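Long-range contacts in uncharacterized protein (Staphylococcus aureus subsp. aureus, PDB 3QFK), which is a putative 5'-nucleotidase of the calcineurin-like phosphoesterase family that binds two metal ions and whose precise function is not established: residues A[71-76]-A[109-114]; A[247-252]-A[264-269]. All coordinates share one frame; numbering follows the deposited sequence.

Contact 1. Residues A[71-76]-A[109-114]. With MN (manganese (II) ion), chain C; ZN (zinc ion), chain B; AKG (2-oxoglutaric acid), chain D.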
loop_
_atom_site.group_PDB
_atom_site.type_symbol
_atom_site.label_atom_id
_atom_site.label_comp_id
_atom_site.label_asym_id
_atom_site.label_seq_id
_atom_site.Cartn_x
_atom_site.Cartn_y
_atom_site.Cartn_z
ATOM N N GLY A 71 10.751 3.033 1.553
ATOM C CA GLY A 71 9.641 2.416 2.291
ATOM C C GLY A 71 8.703 1.486 1.542
ATOM O O GLY A 71 8.679 1.465 0.319
ATOM N N ASP A 72 7.896 0.757 2.306
ATOM C CA ASP A 72 6.989 -0.252 1.759
ATOM C C ASP A 72 7.797 -1.326 1.021
ATOM O O ASP A 72 7.517 -1.645 -0.129
ATOM C CB ASP A 72 5.894 0.371 0.895
ATOM C CG ASP A 72 4.715 0.829 1.718
ATOM O OD1 ASP A 72 4.812 0.792 2.959
ATOM O OD2 ASP A 72 3.682 1.177 1.145
ATOM N N PHE A 73 8.796 -1.872 1.719
ATOM C CA PHE A 73 9.674 -2.893 1.169
ATOM C C PHE A 73 9.457 -4.285 1.777
ATOM O O PHE A 73 9.888 -5.292 1.213
ATOM C CB PHE A 73 11.161 -2.487 1.382
ATOM C CG PHE A 73 11.595 -2.450 2.840
ATOM C CD1 PHE A 73 12.042 -3.606 3.478
ATOM C CD2 PHE A 73 11.540 -1.278 3.565
ATOM C CE1 PHE A 73 12.440 -3.577 4.826
ATOM C CE2 PHE A 73 11.952 -1.237 4.909
ATOM C CZ PHE A 73 12.383 -2.401 5.534
ATOM N N LEU A 74 8.765 -4.351 2.907
ATOM C CA LEU A 74 8.645 -5.604 3.651
ATOM C C LEU A 74 7.396 -6.450 3.414
ATOM O O LEU A 74 7.356 -7.586 3.841
ATOM C CB LEU A 74 8.769 -5.258 5.150
ATOM C CG LEU A 74 8.994 -6.317 6.212
ATOM C CD1 LEU A 74 10.228 -7.144 5.915
ATOM C CD2 LEU A 74 9.130 -5.637 7.598
ATOM N N GLN A 75 6.406 -5.899 2.718
ATOM C CA GLN A 75 5.146 -6.566 2.451
ATOM C C GLN A 75 4.583 -6.174 1.087
ATOM O O GLN A 75 4.839 -5.083 0.591
ATOM C CB GLN A 75 4.119 -6.154 3.538
ATOM C CG GLN A 75 2.690 -6.742 3.401
ATOM C CD GLN A 75 1.799 -6.021 2.392
ATOM O OE1 GLN A 75 2.051 -4.880 2.028
ATOM N NE2 GLN A 75 0.743 -6.681 1.962
ATOM N N GLY A 76 3.807 -7.074 0.494
ATOM C CA GLY A 76 3.112 -6.781 -0.738
ATOM C C GLY A 76 2.983 -7.902 -1.735
ATOM O O GLY A 76 1.888 -8.232 -2.170
ATOM N N ASN A 109 4.286 2.594 5.642
ATOM C CA ASN A 109 3.230 2.054 6.506
ATOM C C ASN A 109 3.187 0.520 6.530
ATOM O O ASN A 109 2.861 -0.083 7.563
ATOM C CB ASN A 109 1.829 2.596 6.143
ATOM C CG ASN A 109 1.505 2.439 4.668
ATOM O OD1 ASN A 109 2.241 2.937 3.811
ATOM N ND2 ASN A 109 0.384 1.778 4.364
ATOM N N HIS A 110 3.499 -0.112 5.403
ATOM C CA HIS A 110 3.455 -1.568 5.341
ATOM C C HIS A 110 4.540 -2.306 6.135
ATOM O O HIS A 110 4.387 -3.501 6.383
ATOM C CB HIS A 110 3.320 -2.073 3.903
ATOM C CG HIS A 110 1.989 -1.744 3.295
ATOM N ND1 HIS A 110 0.843 -2.445 3.604
ATOM C CD2 HIS A 110 1.611 -0.766 2.436
ATOM C CE1 HIS A 110 -0.180 -1.928 2.943
ATOM N NE2 HIS A 110 0.258 -0.897 2.237
ATOM N N GLU A 111 5.574 -1.602 6.601
ATOM C CA GLU A 111 6.593 -2.238 7.449
ATOM C C GLU A 111 6.062 -2.703 8.833
ATOM O O GLU A 111 6.757 -3.427 9.555
ATOM C CB GLU A 111 7.799 -1.330 7.659
ATOM C CG GLU A 111 8.896 -1.501 6.608
ATOM C CD GLU A 111 8.482 -1.035 5.256
ATOM O OE1 GLU A 111 8.088 -1.895 4.437
ATOM O OE2 GLU A 111 8.490 0.200 5.033
ATOM N N PHE A 112 4.862 -2.260 9.198
ATOM C CA PHE A 112 4.228 -2.626 10.484
ATOM C C PHE A 112 3.173 -3.761 10.365
ATOM O O PHE A 112 2.661 -4.252 11.385
ATOM C CB PHE A 112 3.568 -1.377 11.104
ATOM C CG PHE A 112 4.547 -0.275 11.430
ATOM C CD1 PHE A 112 4.910 0.663 10.469
ATOM C CD2 PHE A 112 5.133 -0.195 12.697
ATOM C CE1 PHE A 112 5.846 1.662 10.760
ATOM C CE2 PHE A 112 6.060 0.794 12.998
ATOM C CZ PHE A 112 6.412 1.730 12.039
ATOM N N ASN A 113 2.862 -4.177 9.132
ATOM C CA ASN A 113 1.841 -5.194 8.875
ATOM C C ASN A 113 2.017 -6.529 9.622
ATOM O O ASN A 113 1.047 -7.222 9.821
ATOM C CB ASN A 113 1.726 -5.507 7.367
ATOM C CG ASN A 113 0.960 -4.441 6.565
ATOM O OD1 ASN A 113 0.839 -4.572 5.350
ATOM N ND2 ASN A 113 0.409 -3.429 7.235
ATOM N N TYR A 114 3.231 -6.898 10.012
ATOM C CA TYR A 114 3.429 -8.178 10.702
ATOM C C TYR A 114 3.834 -7.998 12.166
ATOM O O TYR A 114 4.282 -8.953 12.824
ATOM C CB TYR A 114 4.482 -9.041 9.982
ATOM C CG TYR A 114 4.279 -9.183 8.485
ATOM C CD1 TYR A 114 3.173 -9.860 7.962
ATOM C CD2 TYR A 114 5.225 -8.676 7.589
ATOM C CE1 TYR A 114 2.991 -9.990 6.588
ATOM C CE2 TYR A 114 5.065 -8.813 6.218
ATOM C CZ TYR A 114 3.949 -9.463 5.724
ATOM O OH TYR A 114 3.812 -9.575 4.377
HETATM MN MN MN C . 2.784 3.315 1.760
HETATM ZN ZN ZN B . 3.052 1.286 -1.050
HETATM C C1 AKG D . -3.111 -0.515 0.684
HETATM O O1 AKG D . -3.131 -0.918 -0.497
HETATM O O2 AKG D . -2.369 0.428 1.028
HETATM C C2 AKG D . -3.961 -1.150 1.703
HETATM O O5 AKG D . -3.684 -0.963 2.874
HETATM C C3 AKG D . -5.142 -2.031 1.326
HETATM C C4 AKG D . -6.294 -1.955 2.335
HETATM C C5 AKG D . -6.654 -3.321 2.875
HETATM O O3 AKG D . -7.805 -3.773 2.691
HETATM O O4 AKG D . -5.789 -3.956 3.503
HETATM O O HOH W 1 0.857 0.416 -0.555
HETATM O O HOH W 2 1.575 2.997 -0.375
#

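Contact 2. Residues A[247-252]-A[264-269]. With MN (manganese (II) ion), chain C; ZN (zinc ion), chain B.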
loop_
_atom_site.group_PDB
_atom_site.type_symbol
_atom_site.label_atom_id
_atom_site.label_comp_id
_atom_site.label_asym_id
_atom_site.label_seq_id
_atom_site.Cartn_x
_atom_site.Cartn_y
_atom_site.Cartn_z
ATOM N N HIS A 247 4.676 6.274 -1.267
ATOM C CA HIS A 247 3.346 5.990 -0.716
ATOM C C HIS A 247 2.161 5.978 -1.699
ATOM O O HIS A 247 1.334 5.082 -1.648
ATOM C CB HIS A 247 3.034 6.945 0.461
ATOM C CG HIS A 247 1.748 6.636 1.162
ATOM N ND1 HIS A 247 1.535 5.440 1.811
ATOM C CD2 HIS A 247 0.619 7.369 1.337
ATOM C CE1 HIS A 247 0.324 5.435 2.338
ATOM N NE2 HIS A 247 -0.253 6.600 2.072
ATOM N N GLN A 248 2.096 6.970 -2.570
ATOM C CA GLN A 248 1.001 7.105 -3.515
ATOM C C GLN A 248 1.205 6.332 -4.798
ATOM O O GLN A 248 0.291 6.268 -5.609
ATOM C CB GLN A 248 0.777 8.574 -3.837
ATOM C CG GLN A 248 0.173 9.386 -2.690
ATOM C CD GLN A 248 0.034 10.846 -3.078
ATOM O OE1 GLN A 248 0.946 11.426 -3.669
ATOM N NE2 GLN A 248 -1.108 11.437 -2.773
ATOM N N HIS A 249 2.399 5.763 -4.997
ATOM C CA HIS A 249 2.678 4.947 -6.177
ATOM C C HIS A 249 2.613 5.734 -7.486
ATOM O O HIS A 249 2.356 5.161 -8.541
ATOM C CB HIS A 249 1.684 3.774 -6.240
ATOM C CG HIS A 249 1.806 2.812 -5.103
ATOM N ND1 HIS A 249 1.188 1.576 -5.108
ATOM C CD2 HIS A 249 2.556 2.853 -3.971
ATOM C CE1 HIS A 249 1.481 0.937 -3.985
ATOM N NE2 HIS A 249 2.316 1.686 -3.283
ATOM N N ARG A 250 2.856 7.030 -7.430
ATOM C CA ARG A 250 2.820 7.866 -8.637
ATOM C C ARG A 250 4.225 7.998 -9.208
ATOM O O ARG A 250 5.210 7.761 -8.498
ATOM C CB ARG A 250 2.313 9.259 -8.274
ATOM C CG ARG A 250 0.945 9.244 -7.625
ATOM C CD ARG A 250 0.646 10.535 -6.872
ATOM N NE ARG A 250 0.448 11.693 -7.732
ATOM C CZ ARG A 250 0.165 12.915 -7.281
ATOM N NH1 ARG A 250 0.089 13.152 -5.977
ATOM N NH2 ARG A 250 -0.028 13.917 -8.135
ATOM N N GLN A 251 4.299 8.363 -10.481
ATOM C CA GLN A 251 5.566 8.609 -11.170
ATOM C C GLN A 251 5.677 10.117 -11.343
ATOM O O GLN A 251 4.946 10.697 -12.106
ATOM C CB GLN A 251 5.619 7.858 -12.499
ATOM C CG GLN A 251 5.761 6.351 -12.284
ATOM C CD GLN A 251 5.924 5.565 -13.564
ATOM O OE1 GLN A 251 6.289 6.108 -14.611
ATOM N NE2 GLN A 251 5.676 4.264 -13.482
ATOM N N ILE A 252 6.518 10.741 -10.511
ATOM C CA ILE A 252 6.717 12.189 -10.489
ATOM C C ILE A 252 8.201 12.487 -10.474
ATOM O O ILE A 252 8.955 11.858 -9.733
ATOM C CB ILE A 252 6.105 12.811 -9.209
ATOM C CG1 ILE A 252 4.574 12.686 -9.232
ATOM C CG2 ILE A 252 6.487 14.298 -9.080
ATOM C CD1 ILE A 252 3.906 13.171 -7.982
ATOM N N PRO A 264 9.067 7.688 -7.333
ATOM C CA PRO A 264 9.406 6.709 -8.371
ATOM C C PRO A 264 8.509 5.491 -8.516
ATOM O O PRO A 264 9.006 4.374 -8.684
ATOM C CB PRO A 264 10.829 6.308 -7.958
ATOM C CG PRO A 264 10.738 6.312 -6.432
ATOM C CD PRO A 264 9.667 7.304 -6.043
ATOM N N GLY A 265 7.194 5.682 -8.450
ATOM C CA GLY A 265 6.261 4.590 -8.699
ATOM C C GLY A 265 6.264 3.486 -7.684
ATOM O O GLY A 265 6.376 3.734 -6.462
ATOM N N THR A 266 6.160 2.260 -8.184
ATOM C CA THR A 266 6.103 1.090 -7.347
ATOM C C THR A 266 6.560 -0.159 -8.098
ATOM O O THR A 266 6.577 -0.184 -9.325
ATOM C CB THR A 266 4.631 0.880 -6.834
ATOM O OG1 THR A 266 4.565 -0.225 -5.903
ATOM C CG2 THR A 266 3.647 0.643 -8.018
ATOM N N ARG A 267 6.922 -1.192 -7.333
ATOM C CA ARG A 267 7.358 -2.491 -7.859
ATOM C C ARG A 267 8.611 -2.476 -8.773
ATOM O O ARG A 267 8.791 -3.372 -9.598
ATOM C CB ARG A 267 6.206 -3.193 -8.565
ATOM C CG ARG A 267 4.982 -3.363 -7.681
ATOM C CD ARG A 267 3.885 -4.122 -8.381
ATOM N NE ARG A 267 2.714 -4.247 -7.510
ATOM C CZ ARG A 267 1.631 -4.966 -7.795
ATOM N NH1 ARG A 267 1.571 -5.670 -8.918
ATOM N NH2 ARG A 267 0.623 -5.016 -6.930
ATOM N N GLY A 268 9.445 -1.460 -8.624
ATOM C CA GLY A 268 10.697 -1.379 -9.386
ATOM C C GLY A 268 10.511 -1.193 -10.870
ATOM O O GLY A 268 11.345 -1.630 -11.655
ATOM N N THR A 269 9.410 -0.547 -11.253
ATOM C CA THR A 269 9.116 -0.284 -12.653
ATOM C C THR A 269 9.945 0.879 -13.158
ATOM O O THR A 269 10.229 0.967 -14.337
ATOM C CB THR A 269 7.580 -0.014 -12.890
ATOM O OG1 THR A 269 7.157 1.101 -12.106
ATOM C CG2 THR A 269 6.756 -1.234 -12.511
HETATM MN MN MN C . 2.784 3.315 1.760
HETATM ZN ZN ZN B . 3.052 1.286 -1.050
HETATM O O HOH W 2 1.575 2.997 -0.375
HETATM O O HOH W 3 5.516 5.647 -4.535
HETATM O O HOH W 4 4.994 2.396 -11.195
HETATM O O HOH W 1 0.857 0.416 -0.555
#

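Contact 1. Residues A[71-76]-A[109-114]
Glu111 OE1 takes two backbone N-H groups of 71-76: the amide N of Phe73 lies 2.8 Å from this oxygen, above the carboxylate plane, and that of Leu74 lies on the same face, on the anti side. The other oxygen, Glu111 OE2, accepts from Asp72 N at 2.8 Å through its syn lone pair and is also hydrogen-bonded to Gly108 N, just ahead of the 3-10 turn 109-112. Three consecutive amides are thus held by one buried carboxylate, which folds back to them through a bend at chi2. The ring of Phe73 stacks on that carboxylate, their planes 17° apart, with OE1 over one ring face, offset toward the rim.

In the return direction, His110 N donates to Asp72 OD1 (2.9 Å), meeting it on the syn side but 26° out of the carboxylate plane. This leaves Asp72 OD2 to bridge the metals, at 2.3 Å from zinc and 2.4 Å from manganese; Asn109 OD1 is a further manganese ligand. Such a carboxylate shared by two metals, set in loops that follow beta strands, belongs to the dinuclear centre of the calcineurin-like phosphoesterase fold. Asp27, His29 and His249 add their side chains to zinc, and His207 and His247 theirs to manganese.

The His110 ring is fixed from two ends. Its ND1 donates to Asn113 OD1 in an almost straight bond of 2.8 Å, with the acceptor in the ring plane, and its NE2 donates to O2 of the bound 2-oxoglutaric acid at 3.2 Å. Gln75, with CG anti to the backbone N (chi1 179°) and its chain bent at chi2, sets its CG 3.2 Å from Tyr114 OH, while OE1 of its amide comes close to the His110 ring, the two side chains crossing obliquely with their planes only modestly inclined.

Contact 2. Residues A[247-252]-A[264-269]
His249 NE2 binds zinc at 2.4 Å, while the face of the same imidazole carries Thr266: the threonine CB lies 3.9 Å from the ring centroid and only 14° off the normal, a CH-pi contact. Thr266 OG1 sits over the same ring but finds its hydrogen bond elsewhere, with Asp27 O. The methyl CG2 reaches the ND1 and CG side of the ring, lying between the backbone N and the carbonyl carbon because OG1 is turned opposite the N (chi1 -175°).

His247, two residues before His249, serves the other metal, its ND1 binding manganese at 2.5 Å. Its NE2 is hydrogen-bonded to Glu226, and its carbonyl O accepts from the water that bridges manganese and zinc. The pair forms a His-X-His sequence, as in the metal centres of calcineurin-like phosphoesterases, and here it leads into strand 251-256.

Behind the histidines the backbones join. Gly265 N donates to Arg250 O at 2.9 Å, and Gln251 pairs with Pro264 as an antiparallel non-hydrogen-bonded pair at the end of the hairpin of strands 251-256 and 259-264. Gly265 has a positive phi (67°), a conformation that favours glycine, and its CA packs 4.0 Å from Gln251 CG.

Two waters extend the join. One receives a weak bond from His249 N and donates to Gly265 O; the other accepts from Gln251 NE2 at 3.0 Å and from Thr266 N, and is also hydrogen-bonded to Thr269 OG1, at the end of the type I' turn that starts at Thr266. With a metal on NE2 and a threonine against one face, the zinc-bound imidazole is probably restrained in rotation, and coordination would be expected to draw electron density from the ring toward zinc.

Overall arrangement
Both contacts build the same dinuclear centre, and they meet where Asn109 OD1 approaches His247 ND1 at 3.3 Å beside manganese. Contact 1 is the buried one; contact 2 is only partly buried, with Gln251 exposed. Their chemistry differs: 71-76 and 109-114, two loops following strands of one sheet, are joined by carboxylates that accept backbone amides, whereas 247-252 and 264-269, at the end of a hairpin in a second sheet, are linked by one backbone bond, a threonine-imidazole contact and waters. Contact 1 supplies the bridging carboxylate and the 2-oxoglutaric acid partner His110; contact 2 supplies one histidine to each metal.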